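PDB 5J6Q: cell wall binding protein cwp8 from Peptoclostridium difficile, which probably attaches to the bacterial cell wall through its three CWB2 modules and serves as an S-layer-associated surface protein. Local coordinates for residues I225-E231 and H265-R269; L566-L572 and I587-L593; N222-L226 and P239-F244; T514-V518 and L539-S543. All coordinates share one frame; numbering follows the deposited sequence.

Contact 1. Residues I225-E231 and H265-R269; sequences ILTQEQE and HKLVR
Ile225 meets two residues of the helix that begins at His265. With chi1 at -53°, CG2 of Ile225 is anti to the backbone N and lies 3.6 Å from CG of Arg269. The other branch runs to Val268, with CD1 of Ile225 4.0 Å from CG1 of Val268. Leu226 comes next and uses both side chain and backbone. CD1 of Leu226 is 3.7 Å from NE2 of His265, obliquely to the imidazole ring. The carbonyl oxygen of Leu226 accepts a hydrogen bond from NE of Arg269 (2.9 Å), near the guanidinium plane. The N-H points at the oxygen at 159°.

Here the chain leaves edge strand 217-224 of the four-stranded mixed sheet and enters the short helix 228-232. This is the region called Cwp8 domain 3, and the helix starting at His265 packs beside the turn. Thr227 sits at the N-cap position, but its side chain makes no capping bond. Its backbone N-H is bound by OE1 of Gln230, almost straight.

Gln228 places its backbone N over one face of the Arg269 guanidinium, offset toward the rim. The opposite face has the carbonyl oxygen of His265. Glu231 then reaches across with an extended chain, and its OE1 forms a salt bridge to NH1 of Arg269 at 2.8 Å. The carboxylate is turned 62° from the guanidinium plane. OE1 of Glu231 is also 3.3 Å from CB of His265.

Contact 2. Residues L566-L572 and I587-L593; sequences LKNATKL and IAEKINL. With SO4 (sulfate ion), chain H.
The carboxamide of Asn592 is the flat side-chain group that takes part in this contact, and it meets the bent chain of Lys567. OD1 of Asn592 lies 3.2 Å from CE of Lys567. A water donates to the same OD1 and weakly accepts from NZ of Lys567, linking the two side chains. CE of Lys567 also lies 3.0 Å from the carbonyl oxygen of Lys590. NZ of Lys567 has a weak bond to the carbonyl oxygen of Glu563.

Asn592 has a positive phi and is the C-prime residue of a Schellman motif that ends helix 581-590. Leu593 N bonds to Ala588 O, and Asn592 N bonds to Glu589 O. The type I turn from Leu566 to Ala569 packs against this helix end. The turn leads into central strand 572-575 of the parallel sheet that includes strands of the last CWB2 module.

Below the polar side the contact is apolar. Ile591 packs against the turn, with CB of Ile591 3.2 Å from O of Leu566. CG1 of Ile591 stands between its backbone N and carbonyl carbon (chi1 73°), and CD1 of Ile591 reaches CB of Ala569 at 3.7 Å. CG2 of Ile591 is 3.7 Å from CB of Leu566. CD1 of Leu593 lies 3.6 Å from the backbone N of Lys571. Leu572 crosses Ile587 at about a right angle, with CD2 of Leu572 3.7 Å from CG2 of Ile587. Lys571 points the other way. NZ of Lys571 forms salt bridges with Glu287 and Glu283 and bonds O3 of a sulfate ion (3.0 Å), probably from the crystallisation liquor.

Contact 3. Residues N222-L226 and P239-F244; sequences NEAIL and PEKSSF
This is a loose antiparallel contact, with one clear backbone bond, at the edge of the four-stranded mixed sheet of the region called Cwp8 domain 3. After a corner at Asn222, the short last part of strand 217-224 runs beside strand 242-249, and a connection with one short helix joins the two. The backbone bonding is sparse. Ala224 N donates to Ser243 O at 2.9 Å, with a fairly straight N-H at 167°. The return bond, Ser243 N to Ala224 O, is weak at 3.3 Å. Beyond it the first chain leaves strand geometry, and side chains take over the contact.

CB of Ala224 and OG of Ser243 lie 3.7 Å apart on the same face of the sheet. Ile225 packs over the neighbouring strand instead. CG2 of Ile225 is 3.3 Å from OG of Ser242. CD1 of Ile225 approaches the Phe244 ring obliquely, 3.6 Å from CD2 of Phe244. A chi1 of 69° folds that ring back over its own backbone, beside Ile225. The ring also makes an edge-to-face contact with His272 of helix 265-280. That helix lies along the side of the sheet that carries Phe244, and Val268 of the helix touches Ser242.

CB of Phe244 also touches Glu223, whose CA is 4.0 Å away. At the far end the packing passes beyond the paired strands. There Leu226 and the ring of Pro239 meet, with CD1 of Leu226 3.8 Å from CG of Pro239.

Contact 4. Residues T514-V518 and L539-S543; sequences TKAYV and LAASS. With SO4 (sulfate ion), chain H.
Strand 516-519 and the end of helix 531-542 come nearest where the CA atoms of Tyr517 and Ala540 are about 6.7 Å apart. The Tyr517 side chain carries the apolar part of the contact. Its CG lies opposite the carbonyl carbon (chi1 -77°), which turns the ring to the helix. One face of this ring receives CA of Ala540 in a CH-pi contact, 4.0 Å from the ring centroid and 22° off the normal. CB of Ala540 adds to this from 3.8 Å at CD1 of Tyr517. Leu539 crosses the tyrosine at about a right angle, with CD2 of Leu539 3.5 Å from CE2 of Tyr517.

The two elements belong to a beta-alpha-beta unit that continues into strand 547-549, consistent with the toprim-like fold of CWB2 modules.

The polar end of the contact gathers at Ser543, the first residue past the helix. OG of Ser543 lies in the ring plane of Tyr517 and is hydrogen-bonded to OH of Tyr517 at 2.8 Å. OG of Ser543 also accepts from NZ of Lys515 at 3.1 Å. NZ of Lys515 also binds a sulfate, probably from the crystallisation liquor, at its O3 (2.7 Å). Lys571 reaches the same ion.

The contacts form two pairs in different parts of the chain. Contacts 1 and 3 share Ile225 and Leu226 and belong to Cwp8 domain 3. Both are partly buried. Contact 3 joins the strand end by one clear backbone bond and one weak one, with side-chain packing, while contact 1 fixes the following turn to a helix through an arginine and a glutamate. Contacts 2 and 4 are buried and lie on the parallel sheet that includes strands of the last CWB2 module. They meet where strands 516-519 and 572-575 run side by side, and both reach one sulfate through lysines. Contact 2 is mainly aliphatic with a water-bridged outer side, whereas contact 4 centres on an aromatic ring.

Contact 1. Residues I225-E231 and H265-R269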
loop_
_atom_site.group_PDB
_atom_site.type_symbol
_atom_site.label_atom_id
_atom_site.label_comp_id
_atom_site.label_asym_id
_atom_site.label_seq_id
_atom_site.Cartn_x
_atom_site.Cartn_y
_atom_site.Cartn_z
ATOM N N ILE A 225 -6.235 -14.446 3.167
ATOM C CA ILE A 225 -6.775 -13.504 4.141
ATOM C C ILE A 225 -7.894 -14.170 4.932
ATOM O O ILE A 225 -8.783 -14.777 4.338
ATOM C CB ILE A 225 -7.282 -12.240 3.405
ATOM C CG1 ILE A 225 -6.168 -11.667 2.512
ATOM C CG2 ILE A 225 -7.738 -11.193 4.416
ATOM C CD1 ILE A 225 -6.626 -10.472 1.691
ATOM N N LEU A 226 -7.853 -14.062 6.264
ATOM C CA LEU A 226 -8.868 -14.683 7.108
ATOM C C LEU A 226 -10.003 -13.723 7.452
ATOM O O LEU A 226 -9.752 -12.564 7.785
ATOM C CB LEU A 226 -8.221 -15.188 8.405
ATOM C CG LEU A 226 -7.000 -16.080 8.202
ATOM C CD1 LEU A 226 -6.400 -16.423 9.546
ATOM C CD2 LEU A 226 -7.394 -17.353 7.484
ATOM N N THR A 227 -11.250 -14.207 7.370
ATOM C CA THR A 227 -12.421 -13.413 7.694
ATOM C C THR A 227 -12.472 -13.203 9.200
ATOM O O THR A 227 -11.878 -13.982 9.945
ATOM C CB THR A 227 -13.678 -14.141 7.208
ATOM O OG1 THR A 227 -13.433 -14.629 5.888
ATOM C CG2 THR A 227 -14.899 -13.240 7.196
ATOM N N GLN A 228 -13.172 -12.160 9.651
ATOM C CA GLN A 228 -13.301 -11.868 11.072
ATOM C C GLN A 228 -13.790 -13.087 11.861
ATOM O O GLN A 228 -13.495 -13.180 13.046
ATOM C CB GLN A 228 -14.267 -10.690 11.278
ATOM C CG GLN A 228 -14.361 -10.255 12.733
ATOM C CD GLN A 228 -15.340 -9.123 12.904
ATOM O OE1 GLN A 228 -16.524 -9.331 13.176
ATOM N NE2 GLN A 228 -14.864 -7.888 12.745
ATOM N N GLU A 229 -14.521 -14.020 11.225
ATOM C CA GLU A 229 -15.004 -15.205 11.932
ATOM C C GLU A 229 -13.861 -16.186 12.180
ATOM O O GLU A 229 -13.821 -16.824 13.228
ATOM C CB GLU A 229 -16.122 -15.891 11.132
ATOM N N GLN A 230 -12.932 -16.303 11.223
ATOM C CA GLN A 230 -11.786 -17.203 11.360
ATOM C C GLN A 230 -10.852 -16.677 12.452
ATOM O O GLN A 230 -10.062 -17.425 13.022
ATOM C CB GLN A 230 -11.039 -17.302 10.021
ATOM C CG GLN A 230 -11.941 -17.767 8.886
ATOM C CD GLN A 230 -11.184 -17.865 7.591
ATOM O OE1 GLN A 230 -11.388 -17.082 6.661
ATOM N NE2 GLN A 230 -10.284 -18.838 7.499
ATOM N N GLU A 231 -10.956 -15.377 12.726
ATOM C CA GLU A 231 -10.181 -14.668 13.737
ATOM C C GLU A 231 -11.000 -14.568 15.024
ATOM O O GLU A 231 -10.442 -14.487 16.115
ATOM C CB GLU A 231 -9.837 -13.260 13.221
ATOM C CG GLU A 231 -8.855 -12.508 14.103
ATOM C CD GLU A 231 -8.442 -11.165 13.514
ATOM O OE1 GLU A 231 -8.973 -10.774 12.448
ATOM O OE2 GLU A 231 -7.577 -10.501 14.121
ATOM N N HIS A 265 -4.665 -8.580 10.807
ATOM C CA HIS A 265 -5.613 -9.104 9.826
ATOM C C HIS A 265 -6.606 -8.056 9.318
ATOM O O HIS A 265 -6.973 -8.087 8.150
ATOM C CB HIS A 265 -6.350 -10.302 10.433
ATOM C CG HIS A 265 -5.536 -11.544 10.313
ATOM N ND1 HIS A 265 -4.791 -12.048 11.361
ATOM C CD2 HIS A 265 -5.320 -12.360 9.255
ATOM C CE1 HIS A 265 -4.153 -13.126 10.927
ATOM N NE2 HIS A 265 -4.448 -13.336 9.661
ATOM N N LYS A 266 -7.044 -7.139 10.162
ATOM C CA LYS A 266 -7.970 -6.124 9.645
ATOM C C LYS A 266 -7.232 -5.220 8.638
ATOM O O LYS A 266 -7.736 -5.033 7.541
ATOM C CB LYS A 266 -8.611 -5.302 10.764
ATOM C CG LYS A 266 -10.051 -5.000 10.410
ATOM C CD LYS A 266 -10.651 -3.921 11.259
ATOM C CE LYS A 266 -11.653 -3.161 10.430
ATOM N NZ LYS A 266 -11.729 -1.751 10.848
ATOM N N LEU A 267 -6.052 -4.701 8.991
ATOM C CA LEU A 267 -5.225 -3.904 8.064
ATOM C C LEU A 267 -5.232 -4.544 6.668
ATOM O O LEU A 267 -5.553 -3.864 5.669
ATOM C CB LEU A 267 -3.795 -3.894 8.633
ATOM C CG LEU A 267 -2.803 -2.787 8.181
ATOM C CD1 LEU A 267 -2.948 -2.469 6.743
ATOM C CD2 LEU A 267 -2.986 -1.530 9.014
ATOM N N VAL A 268 -4.919 -5.888 6.613
ATOM C CA VAL A 268 -4.823 -6.589 5.341
ATOM C C VAL A 268 -6.126 -6.696 4.634
ATOM O O VAL A 268 -6.165 -6.534 3.387
ATOM C CB VAL A 268 -4.214 -8.032 5.503
ATOM C CG1 VAL A 268 -4.031 -8.658 4.142
ATOM C CG2 VAL A 268 -2.865 -7.985 6.236
ATOM N N ARG A 269 -7.190 -7.021 5.376
ATOM C CA ARG A 269 -8.492 -7.137 4.720
ATOM C C ARG A 269 -8.838 -5.723 4.152
ATOM O O ARG A 269 -9.270 -5.577 3.020
ATOM C CB ARG A 269 -9.583 -7.556 5.751
ATOM C CG ARG A 269 -10.271 -8.903 5.520
ATOM C CD ARG A 269 -11.289 -9.182 6.635
ATOM N NE ARG A 269 -10.633 -9.781 7.799
ATOM C CZ ARG A 269 -10.650 -9.250 9.021
ATOM N NH1 ARG A 269 -10.005 -9.850 10.023
ATOM N NH2 ARG A 269 -11.314 -8.120 9.253
#

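Contact 2. Residues L566-L572 and I587-L593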
loop_
_atom_site.group_PDB
_atom_site.type_symbol
_atom_site.label_atom_id
_atom_site.label_comp_id
_atom_site.label_asym_id
_atom_site.label_seq_id
_atom_site.Cartn_x
_atom_site.Cartn_y
_atom_site.Cartn_z
ATOM N N LEU A 566 -22.410 16.275 7.533
ATOM C CA LEU A 566 -21.713 15.622 6.379
ATOM C C LEU A 566 -21.955 14.187 6.265
ATOM O O LEU A 566 -21.158 13.417 5.749
ATOM C CB LEU A 566 -20.168 15.905 6.580
ATOM C CG LEU A 566 -19.869 17.383 6.666
ATOM C CD1 LEU A 566 -18.282 17.602 6.875
ATOM C CD2 LEU A 566 -20.247 18.174 5.426
ATOM N N LYS A 567 -23.128 13.815 6.701
ATOM C CA LYS A 567 -23.628 12.465 6.681
ATOM C C LYS A 567 -23.723 11.918 5.313
ATOM O O LYS A 567 -23.725 10.703 5.157
ATOM C CB LYS A 567 -24.991 12.458 7.381
ATOM C CG LYS A 567 -25.059 11.525 8.487
ATOM C CD LYS A 567 -24.099 11.923 9.555
ATOM C CE LYS A 567 -23.802 10.690 10.324
ATOM N NZ LYS A 567 -23.983 10.922 11.749
ATOM N N ASN A 568 -23.800 12.774 4.316
ATOM C CA ASN A 568 -23.879 12.361 2.895
ATOM C C ASN A 568 -22.453 12.220 2.266
ATOM O O ASN A 568 -22.383 11.777 1.133
ATOM C CB ASN A 568 -24.692 13.409 2.092
ATOM C CG ASN A 568 -26.143 13.514 2.667
ATOM O OD1 ASN A 568 -26.876 12.519 2.714
ATOM N ND2 ASN A 568 -26.570 14.601 3.281
ATOM N N ALA A 569 -21.336 12.546 3.025
ATOM C CA ALA A 569 -20.000 12.502 2.426
ATOM C C ALA A 569 -19.586 11.072 2.081
ATOM O O ALA A 569 -19.619 10.268 2.944
ATOM C CB ALA A 569 -18.970 13.117 3.373
ATOM N N THR A 570 -19.232 10.758 0.822
ATOM C CA THR A 570 -18.881 9.380 0.468
ATOM C C THR A 570 -17.438 9.308 0.112
ATOM O O THR A 570 -17.010 8.331 -0.510
ATOM C CB THR A 570 -19.781 8.867 -0.690
ATOM O OG1 THR A 570 -19.662 9.754 -1.815
ATOM C CG2 THR A 570 -21.265 8.761 -0.239
ATOM N N LYS A 571 -16.637 10.311 0.594
ATOM C CA LYS A 571 -15.211 10.390 0.290
ATOM C C LYS A 571 -14.522 11.410 1.223
ATOM O O LYS A 571 -15.034 12.554 1.423
ATOM C CB LYS A 571 -15.017 10.833 -1.209
ATOM C CG LYS A 571 -13.636 10.474 -1.765
ATOM C CD LYS A 571 -13.341 11.130 -3.094
ATOM C CE LYS A 571 -12.165 10.393 -3.712
ATOM N NZ LYS A 571 -11.626 11.032 -4.949
ATOM N N LEU A 572 -13.436 11.042 1.795
ATOM C CA LEU A 572 -12.624 11.978 2.630
ATOM C C LEU A 572 -11.296 12.161 1.880
ATOM O O LEU A 572 -10.621 11.184 1.603
ATOM C CB LEU A 572 -12.485 11.340 3.981
ATOM C CG LEU A 572 -11.652 12.074 5.014
ATOM C CD1 LEU A 572 -11.991 13.601 5.116
ATOM C CD2 LEU A 572 -11.944 11.332 6.287
ATOM N N ILE A 587 -13.137 11.680 11.698
ATOM C CA ILE A 587 -13.939 12.253 10.646
ATOM C C ILE A 587 -14.743 11.132 9.962
ATOM O O ILE A 587 -15.968 11.255 9.780
ATOM C CB ILE A 587 -13.051 13.069 9.621
ATOM C CG1 ILE A 587 -12.392 14.307 10.259
ATOM C CG2 ILE A 587 -13.915 13.531 8.472
ATOM C CD1 ILE A 587 -11.380 14.926 9.305
ATOM N N ALA A 588 -14.052 10.029 9.579
ATOM C CA ALA A 588 -14.692 8.900 8.959
ATOM C C ALA A 588 -15.915 8.339 9.801
ATOM O O ALA A 588 -16.980 7.980 9.245
ATOM C CB ALA A 588 -13.651 7.781 8.758
ATOM N N GLU A 589 -15.713 8.239 11.096
ATOM C CA GLU A 589 -16.655 7.740 12.050
ATOM C C GLU A 589 -17.931 8.627 12.026
ATOM O O GLU A 589 -19.005 8.087 11.766
ATOM C CB GLU A 589 -16.029 7.725 13.457
ATOM C CG GLU A 589 -17.001 7.199 14.485
ATOM C CD GLU A 589 -16.615 7.470 15.927
ATOM O OE1 GLU A 589 -15.429 7.803 16.243
ATOM O OE2 GLU A 589 -17.533 7.362 16.767
ATOM N N LYS A 590 -17.800 9.960 12.276
ATOM C CA LYS A 590 -18.915 10.910 12.246
ATOM C C LYS A 590 -19.719 10.942 10.981
ATOM O O LYS A 590 -20.965 11.069 11.050
ATOM C CB LYS A 590 -18.383 12.298 12.524
ATOM C CG LYS A 590 -17.711 12.332 13.899
ATOM C CD LYS A 590 -18.761 12.451 15.026
ATOM C CE LYS A 590 -18.664 11.241 15.923
ATOM N NZ LYS A 590 -18.980 11.568 17.336
ATOM N N ILE A 591 -19.082 10.875 9.830
ATOM C CA ILE A 591 -19.864 10.887 8.572
ATOM C C ILE A 591 -20.286 9.507 8.126
ATOM O O ILE A 591 -20.837 9.394 7.014
ATOM C CB ILE A 591 -19.075 11.572 7.421
ATOM C CG1 ILE A 591 -17.904 10.657 6.907
ATOM C CG2 ILE A 591 -18.519 12.901 7.937
ATOM C CD1 ILE A 591 -16.941 11.382 5.943
ATOM N N ASN A 592 -20.039 8.449 8.959
ATOM C CA ASN A 592 -20.423 7.073 8.575
ATOM C C ASN A 592 -19.828 6.645 7.254
ATOM O O ASN A 592 -20.492 6.032 6.418
ATOM C CB ASN A 592 -21.982 6.952 8.424
ATOM C CG ASN A 592 -22.749 6.961 9.716
ATOM O OD1 ASN A 592 -23.876 7.498 9.771
ATOM N ND2 ASN A 592 -22.292 6.330 10.776
ATOM N N LEU A 593 -18.577 6.946 7.047
ATOM C CA LEU A 593 -17.965 6.633 5.774
ATOM C C LEU A 593 -17.792 5.128 5.487
ATOM O O LEU A 593 -17.884 4.760 4.330
ATOM C CB LEU A 593 -16.596 7.408 5.671
ATOM C CG LEU A 593 -15.814 7.236 4.415
ATOM C CD1 LEU A 593 -16.525 7.911 3.251
ATOM C CD2 LEU A 593 -14.419 7.766 4.637
HETATM S S SO4 H . -10.549 14.675 -4.867
HETATM O O1 SO4 H . -10.121 15.551 -3.767
HETATM O O2 SO4 H . -9.446 13.542 -5.047
HETATM O O3 SO4 H . -11.876 13.994 -4.736
HETATM O O4 SO4 H . -10.578 15.735 -5.850
HETATM O O HOH W 1 -25.886 8.251 11.985
HETATM O O HOH W 2 -21.397 8.526 3.981
#

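Contact 3. Residues N222-L226 and P239-F244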
loop_
_atom_site.group_PDB
_atom_site.type_symbol
_atom_site.label_atom_id
_atom_site.label_comp_id
_atom_site.label_asym_id
_atom_site.label_seq_id
_atom_site.Cartn_x
_atom_site.Cartn_y
_atom_site.Cartn_z
ATOM N N ASN A 222 -2.441 -15.635 -4.564
ATOM C CA ASN A 222 -2.122 -16.281 -3.292
ATOM C C ASN A 222 -2.822 -15.605 -2.130
ATOM O O ASN A 222 -2.219 -15.355 -1.088
ATOM C CB ASN A 222 -0.609 -16.305 -3.088
ATOM C CG ASN A 222 0.078 -17.051 -4.203
ATOM O OD1 ASN A 222 0.021 -18.284 -4.243
ATOM N ND2 ASN A 222 0.711 -16.384 -5.168
ATOM N N GLU A 223 -4.112 -15.307 -2.318
ATOM C CA GLU A 223 -4.920 -14.663 -1.289
ATOM C C GLU A 223 -5.179 -15.615 -0.116
ATOM O O GLU A 223 -5.889 -16.601 -0.269
ATOM C CB GLU A 223 -6.248 -14.190 -1.900
ATOM C CG GLU A 223 -6.038 -13.105 -2.943
ATOM C CD GLU A 223 -7.216 -12.955 -3.890
ATOM O OE1 GLU A 223 -7.603 -11.800 -4.159
ATOM O OE2 GLU A 223 -7.747 -13.980 -4.369
ATOM N N ALA A 224 -4.589 -15.314 1.046
ATOM C CA ALA A 224 -4.717 -16.095 2.266
ATOM C C ALA A 224 -5.139 -15.160 3.391
ATOM O O ALA A 224 -4.481 -15.069 4.426
ATOM C CB ALA A 224 -3.388 -16.757 2.601
ATOM N N ILE A 225 -6.235 -14.446 3.167
ATOM C CA ILE A 225 -6.775 -13.504 4.141
ATOM C C ILE A 225 -7.894 -14.170 4.932
ATOM O O ILE A 225 -8.783 -14.777 4.338
ATOM C CB ILE A 225 -7.282 -12.240 3.405
ATOM C CG1 ILE A 225 -6.168 -11.667 2.512
ATOM C CG2 ILE A 225 -7.738 -11.193 4.416
ATOM C CD1 ILE A 225 -6.626 -10.472 1.691
ATOM N N LEU A 226 -7.853 -14.062 6.264
ATOM C CA LEU A 226 -8.868 -14.683 7.108
ATOM C C LEU A 226 -10.003 -13.723 7.452
ATOM O O LEU A 226 -9.752 -12.564 7.785
ATOM C CB LEU A 226 -8.221 -15.188 8.405
ATOM C CG LEU A 226 -7.000 -16.080 8.202
ATOM C CD1 LEU A 226 -6.400 -16.423 9.546
ATOM C CD2 LEU A 226 -7.394 -17.353 7.484
ATOM N N PRO A 239 -2.947 -19.289 11.199
ATOM C CA PRO A 239 -1.742 -18.481 10.961
ATOM C C PRO A 239 -1.713 -17.188 11.784
ATOM O O PRO A 239 -2.729 -16.769 12.337
ATOM C CB PRO A 239 -1.791 -18.217 9.445
ATOM C CG PRO A 239 -3.221 -18.522 9.051
ATOM C CD PRO A 239 -3.591 -19.660 9.931
ATOM N N GLU A 240 -0.544 -16.553 11.846
ATOM C CA GLU A 240 -0.356 -15.309 12.590
ATOM C C GLU A 240 -0.093 -14.142 11.627
ATOM O O GLU A 240 0.418 -13.100 12.027
ATOM C CB GLU A 240 0.823 -15.479 13.567
ATOM C CG GLU A 240 0.949 -14.348 14.574
ATOM C CD GLU A 240 2.317 -14.312 15.229
ATOM O OE1 GLU A 240 2.379 -14.087 16.456
ATOM O OE2 GLU A 240 3.328 -14.505 14.517
ATOM N N LYS A 241 -0.459 -14.317 10.357
ATOM C CA LYS A 241 -0.250 -13.306 9.339
ATOM C C LYS A 241 -1.241 -13.499 8.203
ATOM O O LYS A 241 -1.531 -14.639 7.835
ATOM C CB LYS A 241 1.187 -13.418 8.795
ATOM C CG LYS A 241 1.964 -12.114 8.870
ATOM C CD LYS A 241 3.132 -12.206 9.842
ATOM C CE LYS A 241 4.415 -11.766 9.179
ATOM N NZ LYS A 241 5.326 -11.078 10.135
ATOM N N SER A 242 -1.783 -12.395 7.668
ATOM C CA SER A 242 -2.702 -12.450 6.532
ATOM C C SER A 242 -1.868 -12.127 5.326
ATOM O O SER A 242 -0.916 -11.376 5.467
ATOM C CB SER A 242 -3.815 -11.415 6.668
ATOM O OG SER A 242 -5.055 -11.925 6.197
ATOM N N SER A 243 -2.188 -12.645 4.148
ATOM C CA SER A 243 -1.311 -12.318 3.064
ATOM C C SER A 243 -1.970 -12.360 1.735
ATOM O O SER A 243 -3.067 -12.911 1.560
ATOM C CB SER A 243 -0.105 -13.273 3.053
ATOM O OG SER A 243 -0.403 -14.558 2.507
ATOM N N PHE A 244 -1.288 -11.751 0.792
ATOM C CA PHE A 244 -1.725 -11.787 -0.569
ATOM C C PHE A 244 -0.688 -11.192 -1.405
ATOM O O PHE A 244 0.249 -10.525 -0.926
ATOM C CB PHE A 244 -3.122 -11.141 -0.805
ATOM C CG PHE A 244 -3.284 -9.635 -0.662
ATOM C CD1 PHE A 244 -3.269 -8.815 -1.769
ATOM C CD2 PHE A 244 -3.512 -9.069 0.565
ATOM C CE1 PHE A 244 -3.487 -7.434 -1.637
ATOM C CE2 PHE A 244 -3.729 -7.693 0.694
ATOM C CZ PHE A 244 -3.714 -6.894 -0.406
#

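Contact 4. Residues T514-V518 and L539-S543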
loop_
_atom_site.group_PDB
_atom_site.type_symbol
_atom_site.label_atom_id
_atom_site.label_comp_id
_atom_site.label_asym_id
_atom_site.label_seq_id
_atom_site.Cartn_x
_atom_site.Cartn_y
_atom_site.Cartn_z
ATOM N N THR A 514 -21.344 16.006 -0.310
ATOM C CA THR A 514 -21.104 14.607 -0.598
ATOM C C THR A 514 -19.575 14.289 -0.482
ATOM O O THR A 514 -19.161 13.138 -0.704
ATOM C CB THR A 514 -21.676 14.302 -1.966
ATOM O OG1 THR A 514 -21.152 15.254 -2.870
ATOM C CG2 THR A 514 -23.247 14.424 -1.972
ATOM N N LYS A 515 -18.763 15.278 -0.034
ATOM C CA LYS A 515 -17.335 15.042 0.167
ATOM C C LYS A 515 -16.832 15.925 1.293
ATOM O O LYS A 515 -17.441 17.010 1.600
ATOM C CB LYS A 515 -16.552 15.434 -1.099
ATOM C CG LYS A 515 -15.862 14.289 -1.774
ATOM C CD LYS A 515 -15.019 14.863 -2.923
ATOM C CE LYS A 515 -14.940 14.020 -4.156
ATOM N NZ LYS A 515 -14.398 14.871 -5.231
ATOM N N ALA A 516 -15.710 15.511 1.881
ATOM C CA ALA A 516 -15.073 16.350 2.916
ATOM C C ALA A 516 -13.586 16.342 2.576
ATOM O O ALA A 516 -13.013 15.261 2.237
ATOM C CB ALA A 516 -15.301 15.768 4.356
ATOM N N TYR A 517 -13.011 17.476 2.567
ATOM C CA TYR A 517 -11.577 17.559 2.418
ATOM C C TYR A 517 -10.958 17.903 3.845
ATOM O O TYR A 517 -11.648 18.524 4.665
ATOM C CB TYR A 517 -11.286 18.727 1.499
ATOM C CG TYR A 517 -11.553 18.388 0.038
ATOM C CD1 TYR A 517 -12.835 18.381 -0.473
ATOM C CD2 TYR A 517 -10.516 18.063 -0.825
ATOM C CE1 TYR A 517 -13.093 18.074 -1.799
ATOM C CE2 TYR A 517 -10.753 17.735 -2.159
ATOM C CZ TYR A 517 -12.053 17.747 -2.635
ATOM O OH TYR A 517 -12.315 17.378 -3.911
ATOM N N VAL A 518 -9.675 17.570 4.134
ATOM C CA VAL A 518 -9.121 17.968 5.497
ATOM C C VAL A 518 -7.678 18.466 5.295
ATOM O O VAL A 518 -6.966 17.887 4.463
ATOM C CB VAL A 518 -9.239 16.734 6.464
ATOM C CG1 VAL A 518 -8.616 15.471 5.910
ATOM C CG2 VAL A 518 -8.621 17.029 7.821
ATOM N N LEU A 539 -10.172 23.296 -5.441
ATOM C CA LEU A 539 -10.510 21.918 -5.633
ATOM C C LEU A 539 -11.743 21.575 -4.778
ATOM O O LEU A 539 -12.746 21.004 -5.309
ATOM C CB LEU A 539 -9.294 21.052 -5.337
ATOM C CG LEU A 539 -9.655 19.593 -5.099
ATOM C CD1 LEU A 539 -10.095 18.958 -6.404
ATOM C CD2 LEU A 539 -8.457 18.811 -4.641
ATOM N N ALA A 540 -11.725 21.937 -3.487
ATOM C CA ALA A 540 -12.915 21.696 -2.679
ATOM C C ALA A 540 -14.117 22.520 -3.273
ATOM O O ALA A 540 -15.226 21.994 -3.231
ATOM C CB ALA A 540 -12.711 22.126 -1.261
ATOM N N ALA A 541 -13.885 23.777 -3.807
ATOM C CA ALA A 541 -15.001 24.536 -4.427
ATOM C C ALA A 541 -15.607 23.706 -5.590
ATOM O O ALA A 541 -16.850 23.578 -5.663
ATOM C CB ALA A 541 -14.506 25.858 -5.000
ATOM N N SER A 542 -14.753 23.145 -6.483
ATOM C CA SER A 542 -15.248 22.314 -7.658
ATOM C C SER A 542 -16.089 21.144 -7.141
ATOM O O SER A 542 -17.006 20.687 -7.793
ATOM C CB SER A 542 -14.069 21.752 -8.465
ATOM O OG SER A 542 -13.424 22.811 -9.161
ATOM N N SER A 543 -15.786 20.629 -5.950
ATOM C CA SER A 543 -16.606 19.521 -5.420
ATOM C C SER A 543 -17.750 20.036 -4.476
ATOM O O SER A 543 -18.329 19.203 -3.784
ATOM C CB SER A 543 -15.716 18.531 -4.615
ATOM O OG SER A 543 -14.635 17.987 -5.364
HETATM S S SO4 H . -10.549 14.675 -4.867
HETATM O O1 SO4 H . -10.121 15.551 -3.767
HETATM O O2 SO4 H . -9.446 13.542 -5.047
HETATM O O3 SO4 H . -11.876 13.994 -4.736
HETATM O O4 SO4 H . -10.578 15.735 -5.850
#